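Local coordinates for protein probable flavin reductase (Sinorhizobium meliloti, PDB 3RH7) that binds flavin mononucleotide in a split-barrel domain and probably works as an NADPH-dependent flavin reductase, at residues V32-A37 with R81-L87. Numbering follows the deposited sequence.
Sequences VTVVTA and RFAINVL
V32 meets L87 twice: its carbonyl O accepts a hydrogen bond from L87 N at 2.9 Å, and its CG1 lies 3.9 Å from L87 CD1, a compact apolar chain suiting this buried spot near the bound FMN. At T33 the antiparallel pairing with V86 is non-hydrogen-bonded; T33 CG2 packs on I84 CG2 at 3.8 Å, while T33 OG1 hydrogen-bonds to A49 O, so a threonine serves both an apolar and a polar neighbour. F28 of the second subunit packs against T33 and V86. V34 forms a hydrogen-bonded pair with N85, each amide N giving to the other residue's O. With CG1 anti to the backbone N (chi1 177°), V34 turns CG2 to L87 CD1, 3.8 Å away, and the side chain also touches T48 and F98, two FMN-site residues. L87 suits this place because both its methyls reach V34 CG2; shortening it to an alanine is likely to leave V32 CG1 and V34 CG2 without the methyl they share and to open a gap beside V94 of helix 92-97. V35 and I84 run side by side, pointing the same way, V35 CG2 reaching I84 CD1 at 3.7 Å; V35 CG1 meets the F82 ring obliquely near CD2. T36 and A83 close another hydrogen-bonded pair, the T36 N bond to A83 O nearly straight (170°) and in the carbonyl plane. The small A83 side chain lies beside the T36 hydroxyl, which hydrogen-bonds to P119 O. An amide suits N85, since ND2 donates to that same oxygen and OD1 accepts from F121 N. V35 and I84 thus keep one face apolar, whereas the other can bury T36 and N85 among V34 and A83 because their polar ends find backbone partners in neighbouring parts of the barrel.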
loop_
_atom_site.group_PDB
_atom_site.type_symbol
_atom_site.label_atom_id
_atom_site.label_comp_id
_atom_site.label_asym_id
_atom_site.label_seq_id
_atom_site.Cartn_x
_atom_site.Cartn_y
_atom_site.Cartn_z
ATOM N N VAL A 32 4.833 4.007 4.669
ATOM C CA VAL A 32 6.126 4.021 5.363
ATOM C C VAL A 32 6.103 5.125 6.425
ATOM O O VAL A 32 5.713 6.276 6.123
ATOM C CB VAL A 32 7.333 4.194 4.395
ATOM C CG1 VAL A 32 8.649 4.136 5.157
ATOM C CG2 VAL A 32 7.318 3.171 3.254
ATOM N N THR A 33 6.488 4.767 7.667
ATOM C CA THR A 33 6.580 5.739 8.758
ATOM C C THR A 33 8.015 5.833 9.250
ATOM O O THR A 33 8.833 4.968 8.930
ATOM C CB THR A 33 5.660 5.443 9.978
ATOM O OG1 THR A 33 6.307 4.535 10.870
ATOM C CG2 THR A 33 4.238 5.008 9.620
ATOM N N VAL A 34 8.305 6.893 10.027
ATOM C CA VAL A 34 9.544 7.096 10.759
ATOM C C VAL A 34 9.112 7.467 12.181
ATOM O O VAL A 34 8.502 8.527 12.417
ATOM C CB VAL A 34 10.598 8.067 10.164
ATOM C CG1 VAL A 34 11.786 8.200 11.106
ATOM C CG2 VAL A 34 11.075 7.602 8.796
ATOM N N VAL A 35 9.337 6.514 13.102
ATOM C CA VAL A 35 9.057 6.664 14.526
ATOM C C VAL A 35 10.165 7.520 15.119
ATOM O O VAL A 35 11.351 7.228 14.943
ATOM C CB VAL A 35 8.930 5.321 15.256
ATOM C CG1 VAL A 35 8.195 5.486 16.579
ATOM C CG2 VAL A 35 8.244 4.290 14.380
ATOM N N THR A 36 9.779 8.601 15.777
ATOM C CA THR A 36 10.743 9.497 16.386
ATOM C C THR A 36 10.442 9.723 17.867
ATOM O O THR A 36 9.304 9.573 18.307
ATOM C CB THR A 36 10.763 10.822 15.638
ATOM O OG1 THR A 36 9.489 11.446 15.758
ATOM C CG2 THR A 36 11.170 10.686 14.186
ATOM N N ALA A 37 11.484 10.108 18.619
ATOM C CA ALA A 37 11.462 10.431 20.046
ATOM C C ALA A 37 12.778 11.108 20.441
ATOM O O ALA A 37 13.646 11.313 19.587
ATOM C CB ALA A 37 11.236 9.173 20.874
ATOM N N ARG A 81 7.007 9.660 25.415
ATOM C CA ARG A 81 6.317 10.226 24.271
ATOM C C ARG A 81 7.070 9.891 23.003
ATOM O O ARG A 81 8.304 9.817 23.003
ATOM C CB ARG A 81 6.175 11.752 24.440
ATOM C CG ARG A 81 5.281 12.115 25.617
ATOM C CD ARG A 81 5.098 13.600 25.808
ATOM N NE ARG A 81 3.972 13.892 26.701
ATOM C CZ ARG A 81 2.701 13.976 26.307
ATOM N NH1 ARG A 81 2.378 13.787 25.032
ATOM N NH2 ARG A 81 1.744 14.240 27.189
ATOM N N PHE A 82 6.330 9.669 21.922
ATOM C CA PHE A 82 6.914 9.409 20.612
ATOM C C PHE A 82 6.033 10.015 19.499
ATOM O O PHE A 82 4.932 10.466 19.781
ATOM C CB PHE A 82 7.157 7.920 20.405
ATOM C CG PHE A 82 5.930 7.069 20.255
ATOM C CD1 PHE A 82 5.262 6.584 21.371
ATOM C CD2 PHE A 82 5.461 6.713 18.998
ATOM C CE1 PHE A 82 4.127 5.785 21.234
ATOM C CE2 PHE A 82 4.319 5.928 18.860
ATOM C CZ PHE A 82 3.671 5.454 19.977
ATOM N N ALA A 83 6.529 10.054 18.262
ATOM C CA ALA A 83 5.768 10.574 17.138
ATOM C C ALA A 83 5.871 9.653 15.941
ATOM O O ALA A 83 6.912 9.041 15.712
ATOM C CB ALA A 83 6.233 11.973 16.765
ATOM N N ILE A 84 4.792 9.559 15.173
ATOM C CA ILE A 84 4.780 8.737 13.971
ATOM C C ILE A 84 4.747 9.652 12.742
ATOM O O ILE A 84 3.771 10.382 12.560
ATOM C CB ILE A 84 3.596 7.742 14.015
ATOM C CG1 ILE A 84 3.834 6.631 15.057
ATOM C CG2 ILE A 84 3.254 7.188 12.633
ATOM C CD1 ILE A 84 4.810 5.559 14.714
ATOM N N ASN A 85 5.812 9.630 11.911
ATOM C CA ASN A 85 5.823 10.455 10.691
ATOM C C ASN A 85 5.529 9.575 9.460
ATOM O O ASN A 85 6.400 8.781 9.060
ATOM C CB ASN A 85 7.161 11.193 10.521
ATOM C CG ASN A 85 7.397 12.307 11.493
ATOM O OD1 ASN A 85 6.979 13.435 11.270
ATOM N ND2 ASN A 85 8.139 12.037 12.549
ATOM N N VAL A 86 4.288 9.695 8.889
ATOM C CA VAL A 86 3.826 8.939 7.698
ATOM C C VAL A 86 4.444 9.684 6.476
ATOM O O VAL A 86 4.021 10.790 6.132
ATOM C CB VAL A 86 2.266 8.804 7.675
ATOM C CG1 VAL A 86 1.762 8.031 6.475
ATOM C CG2 VAL A 86 1.758 8.158 8.952
ATOM N N LEU A 87 5.520 9.122 5.918
ATOM C CA LEU A 87 6.289 9.752 4.845
ATOM C C LEU A 87 5.509 9.936 3.537
ATOM O O LEU A 87 4.640 9.134 3.233
ATOM C CB LEU A 87 7.553 8.934 4.570
ATOM C CG LEU A 87 8.516 8.693 5.729
ATOM C CD1 LEU A 87 9.663 7.863 5.258
ATOM C CD2 LEU A 87 9.057 10.016 6.328
#